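Local structure of flagellar basal body protein (Helicobacter pylori, 5NPY) at residues Asp148-Arg162 with Ala493-Ile505. The protein is a flagellar hook protein, FlgE2, that probably polymerises into the curved hook joining the flagellar rod to the filament. Numbering follows the deposited sequence.
Sequences DLKKIKDGTLNSTAR and AFSNGVVEPVARI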
# COMPACT_ATOMS: atom_id res chain seq x y z
N ASP A 148 -3.22 10.68 29.57
CA ASP A 148 -2.83 11.63 28.53
C ASP A 148 -1.90 10.90 27.57
O ASP A 148 -0.80 10.50 27.95
CB ASP A 148 -2.16 12.84 29.17
CG ASP A 148 -1.74 13.90 28.16
OD1 ASP A 148 -2.00 13.72 26.94
OD2 ASP A 148 -1.17 14.93 28.59
N LEU A 149 -2.35 10.70 26.31
CA LEU A 149 -1.48 10.07 25.32
C LEU A 149 -0.38 11.00 24.85
O LEU A 149 0.61 10.53 24.27
CB LEU A 149 -2.29 9.57 24.12
CG LEU A 149 -3.14 8.31 24.27
CD1 LEU A 149 -3.79 7.90 22.94
CD2 LEU A 149 -2.30 7.17 24.80
N LYS A 150 -0.52 12.30 25.12
CA LYS A 150 0.50 13.30 24.81
C LYS A 150 0.74 13.38 23.31
O LYS A 150 1.88 13.43 22.84
CB LYS A 150 1.80 13.02 25.58
CG LYS A 150 1.61 13.09 27.09
CD LYS A 150 2.92 13.26 27.84
CE LYS A 150 2.70 13.42 29.34
NZ LYS A 150 2.09 12.20 29.97
N LYS A 151 -0.35 13.39 22.56
CA LYS A 151 -0.32 13.59 21.13
C LYS A 151 -0.68 15.01 20.72
O LYS A 151 -0.63 15.32 19.53
CB LYS A 151 -1.27 12.62 20.43
CG LYS A 151 -0.96 11.17 20.68
CD LYS A 151 -1.37 10.35 19.50
CE LYS A 151 -2.59 9.53 19.80
NZ LYS A 151 -3.30 9.14 18.55
N ILE A 152 -1.09 15.86 21.65
CA ILE A 152 -1.50 17.22 21.34
C ILE A 152 -0.37 18.16 21.72
O ILE A 152 -0.03 18.30 22.90
CB ILE A 152 -2.81 17.63 22.05
CG1 ILE A 152 -4.02 16.96 21.39
CG2 ILE A 152 -2.98 19.13 21.99
CD1 ILE A 152 -4.26 15.54 21.81
N LYS A 153 0.22 18.79 20.71
CA LYS A 153 1.27 19.78 20.88
C LYS A 153 0.89 21.00 20.06
O LYS A 153 0.77 20.90 18.83
CB LYS A 153 2.64 19.24 20.40
CG LYS A 153 3.03 17.86 20.94
CD LYS A 153 3.05 17.83 22.47
CE LYS A 153 2.73 16.44 23.02
NZ LYS A 153 2.22 16.52 24.42
N ASP A 154 0.65 22.12 20.74
CA ASP A 154 0.52 23.42 20.08
C ASP A 154 -0.77 23.52 19.27
O ASP A 154 -0.78 23.97 18.11
CB ASP A 154 1.74 23.71 19.20
CG ASP A 154 3.00 23.93 20.01
OD1 ASP A 154 3.00 24.80 20.90
OD2 ASP A 154 3.99 23.21 19.75
N GLY A 155 -1.88 23.11 19.87
CA GLY A 155 -3.13 23.08 19.13
C GLY A 155 -3.10 22.22 17.89
O GLY A 155 -3.89 22.44 16.97
N THR A 156 -2.19 21.24 17.83
CA THR A 156 -2.11 20.32 16.71
C THR A 156 -1.94 18.90 17.24
O THR A 156 -1.19 18.67 18.19
CB THR A 156 -0.94 20.63 15.75
OG1 THR A 156 0.30 20.25 16.36
CG2 THR A 156 -0.88 22.10 15.36
N LEU A 157 -2.63 17.97 16.61
CA LEU A 157 -2.45 16.56 16.94
C LEU A 157 -1.28 16.02 16.12
O LEU A 157 -1.10 16.38 14.95
CB LEU A 157 -3.73 15.76 16.66
CG LEU A 157 -3.71 14.28 17.04
CD1 LEU A 157 -5.11 13.78 17.37
CD2 LEU A 157 -3.11 13.40 15.95
N ASN A 158 -0.48 15.17 16.76
CA ASN A 158 0.66 14.51 16.14
C ASN A 158 0.37 13.02 16.08
O ASN A 158 0.27 12.36 17.12
CB ASN A 158 1.96 14.81 16.89
CG ASN A 158 2.40 16.26 16.71
OD1 ASN A 158 1.61 17.11 16.33
ND2 ASN A 158 3.67 16.53 16.99
N SER A 159 0.25 12.50 14.86
CA SER A 159 -0.18 11.13 14.62
C SER A 159 0.71 10.10 15.31
O SER A 159 1.92 10.28 15.44
CB SER A 159 -0.17 10.87 13.11
OG SER A 159 -0.96 9.74 12.78
N THR A 160 0.08 9.01 15.75
CA THR A 160 0.80 7.82 16.19
C THR A 160 0.12 6.59 15.61
O THR A 160 -0.95 6.67 15.00
CB THR A 160 0.86 7.71 17.73
OG1 THR A 160 -0.47 7.73 18.26
CG2 THR A 160 1.67 8.83 18.33
N ALA A 161 0.76 5.44 15.82
CA ALA A 161 0.25 4.16 15.34
C ALA A 161 -0.73 3.57 16.35
O ALA A 161 -0.49 3.60 17.55
CB ALA A 161 1.40 3.18 15.10
N ARG A 162 -1.83 3.02 15.83
CA ARG A 162 -2.93 2.56 16.69
C ARG A 162 -2.49 1.46 17.64
O ARG A 162 -3.05 1.33 18.74
CB ARG A 162 -4.10 2.08 15.83
CG ARG A 162 -5.40 1.91 16.61
CD ARG A 162 -5.87 3.24 17.20
NE ARG A 162 -6.18 4.23 16.17
CZ ARG A 162 -5.43 5.31 15.91
NH1 ARG A 162 -4.32 5.56 16.60
NH2 ARG A 162 -5.81 6.14 14.94
N ALA A 493 -11.91 13.33 15.54
CA ALA A 493 -12.01 13.20 14.09
C ALA A 493 -11.62 14.51 13.42
O ALA A 493 -11.79 15.60 13.98
CB ALA A 493 -13.43 12.82 13.66
N PHE A 494 -11.09 14.39 12.21
CA PHE A 494 -10.62 15.55 11.46
C PHE A 494 -11.16 15.50 10.04
O PHE A 494 -11.77 14.51 9.61
CB PHE A 494 -9.09 15.63 11.47
CG PHE A 494 -8.52 15.95 12.82
CD1 PHE A 494 -8.06 17.23 13.11
CD2 PHE A 494 -8.46 14.98 13.82
CE1 PHE A 494 -7.54 17.53 14.35
CE2 PHE A 494 -7.94 15.27 15.06
CZ PHE A 494 -7.48 16.55 15.33
N SER A 495 -10.95 16.60 9.31
CA SER A 495 -11.48 16.70 7.95
C SER A 495 -10.85 15.68 7.01
O SER A 495 -11.50 15.22 6.07
CB SER A 495 -11.25 18.10 7.41
OG SER A 495 -10.00 18.59 7.86
N ASN A 496 -9.59 15.33 7.22
CA ASN A 496 -8.96 14.35 6.35
C ASN A 496 -9.45 12.94 6.60
O ASN A 496 -8.90 11.98 6.03
CB ASN A 496 -7.44 14.43 6.49
CG ASN A 496 -6.98 14.32 7.93
OD1 ASN A 496 -7.74 13.88 8.80
ND2 ASN A 496 -5.74 14.74 8.19
N GLY A 497 -10.46 12.74 7.44
CA GLY A 497 -10.96 11.40 7.67
C GLY A 497 -10.13 10.58 8.63
O GLY A 497 -10.27 9.35 8.64
N VAL A 498 -9.27 11.21 9.43
CA VAL A 498 -8.48 10.52 10.43
C VAL A 498 -9.18 10.64 11.77
O VAL A 498 -9.61 11.74 12.16
CB VAL A 498 -7.05 11.08 10.52
CG1 VAL A 498 -6.27 10.30 11.52
CG2 VAL A 498 -6.38 11.03 9.16
N VAL A 499 -9.28 9.52 12.48
CA VAL A 499 -9.87 9.44 13.81
C VAL A 499 -8.85 8.74 14.70
O VAL A 499 -8.60 7.54 14.55
CB VAL A 499 -11.20 8.68 13.80
CG1 VAL A 499 -11.66 8.42 15.22
CG2 VAL A 499 -12.24 9.47 13.02
N GLU A 500 -8.25 9.49 15.62
CA GLU A 500 -7.28 8.90 16.52
C GLU A 500 -7.66 9.23 17.95
O GLU A 500 -8.03 10.38 18.25
CB GLU A 500 -5.85 9.40 16.25
CG GLU A 500 -5.40 9.26 14.81
CD GLU A 500 -3.91 9.53 14.64
OE1 GLU A 500 -3.25 9.90 15.63
OE2 GLU A 500 -3.42 9.37 13.50
N PRO A 501 -7.59 8.27 18.86
CA PRO A 501 -7.76 8.58 20.27
C PRO A 501 -6.63 9.49 20.74
O PRO A 501 -5.54 9.49 20.17
CB PRO A 501 -7.71 7.21 20.95
CG PRO A 501 -6.92 6.37 20.01
CD PRO A 501 -7.26 6.85 18.64
N VAL A 502 -6.93 10.30 21.76
CA VAL A 502 -5.93 11.18 22.36
C VAL A 502 -5.82 11.01 23.87
O VAL A 502 -4.79 11.41 24.45
CB VAL A 502 -6.21 12.65 22.01
CG1 VAL A 502 -6.36 12.82 20.50
CG2 VAL A 502 -7.47 13.15 22.72
N ALA A 503 -6.83 10.47 24.55
CA ALA A 503 -6.85 10.37 26.01
C ALA A 503 -7.93 9.38 26.42
O ALA A 503 -8.68 8.85 25.59
CB ALA A 503 -7.10 11.74 26.66
N ARG A 504 -7.99 9.11 27.73
CA ARG A 504 -9.16 8.47 28.33
C ARG A 504 -9.37 9.04 29.72
O ARG A 504 -8.43 9.48 30.37
CB ARG A 504 -9.05 6.95 28.40
CG ARG A 504 -8.18 6.42 29.53
CD ARG A 504 -8.04 4.92 29.39
NE ARG A 504 -9.34 4.25 29.54
CZ ARG A 504 -9.61 3.02 29.13
NH1 ARG A 504 -8.69 2.31 28.50
NH2 ARG A 504 -10.81 2.51 29.32
N ILE A 505 -10.63 9.02 30.15
CA ILE A 505 -11.00 9.55 31.46
C ILE A 505 -10.54 8.58 32.54
O ILE A 505 -10.83 7.37 32.48
CB ILE A 505 -12.52 9.77 31.54
CG1 ILE A 505 -13.00 10.69 30.42
CG2 ILE A 505 -12.90 10.36 32.90
CD1 ILE A 505 -12.52 12.12 30.55
O HOH W 1 -2.68 13.22 23.62
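Glu500 and Lys151 form a salt bridge at the heart of this contact, a worked example of how a charged pair is gripped inside a beta domain. The lysine chain, bent at chi3 (-108°), crosses the glutamate at about a right angle and brings NZ to OE1 of Glu500 at 3.0 Å, on the anti side of that oxygen, 27° out of the carboxylate plane. The same NZ donates to Pro501 O at 2.8 Å, almost in line with the carbonyl bond, and also pairs with Asp165. Glu500 OE2 turns its syn lone pair to Ser159 OG, 2.6 Å away, so that both oxygens are held and the rotation of the carboxylate is probably fixed. The apolar part beside it is tight: Ile152 CD1 presses on Val502 CB at 3.5 Å, and Leu157 CD1 touches both Val502 CG1 and, obliquely, the Phe494 ring.

The Arg162 side is looser. Its guanidinium lays one face over Pro501 CD, 3.6 Å from CZ, but its bond from NH2 to Val499 O is weak, and Asp165 takes NH1. Farther along, the hairpin end at Lys153 and Asp154 projects into solvent without touching 493-505. At the other end Val502 O accepts from Leu149 N, beside a classic beta bulge at Val502 and Ala503 opposite Ile490. An early hairpin thus packs on late strand 499-505, consistent with the D1 domain of FlgE-type hook proteins, built from chain portions flanking the outer domains.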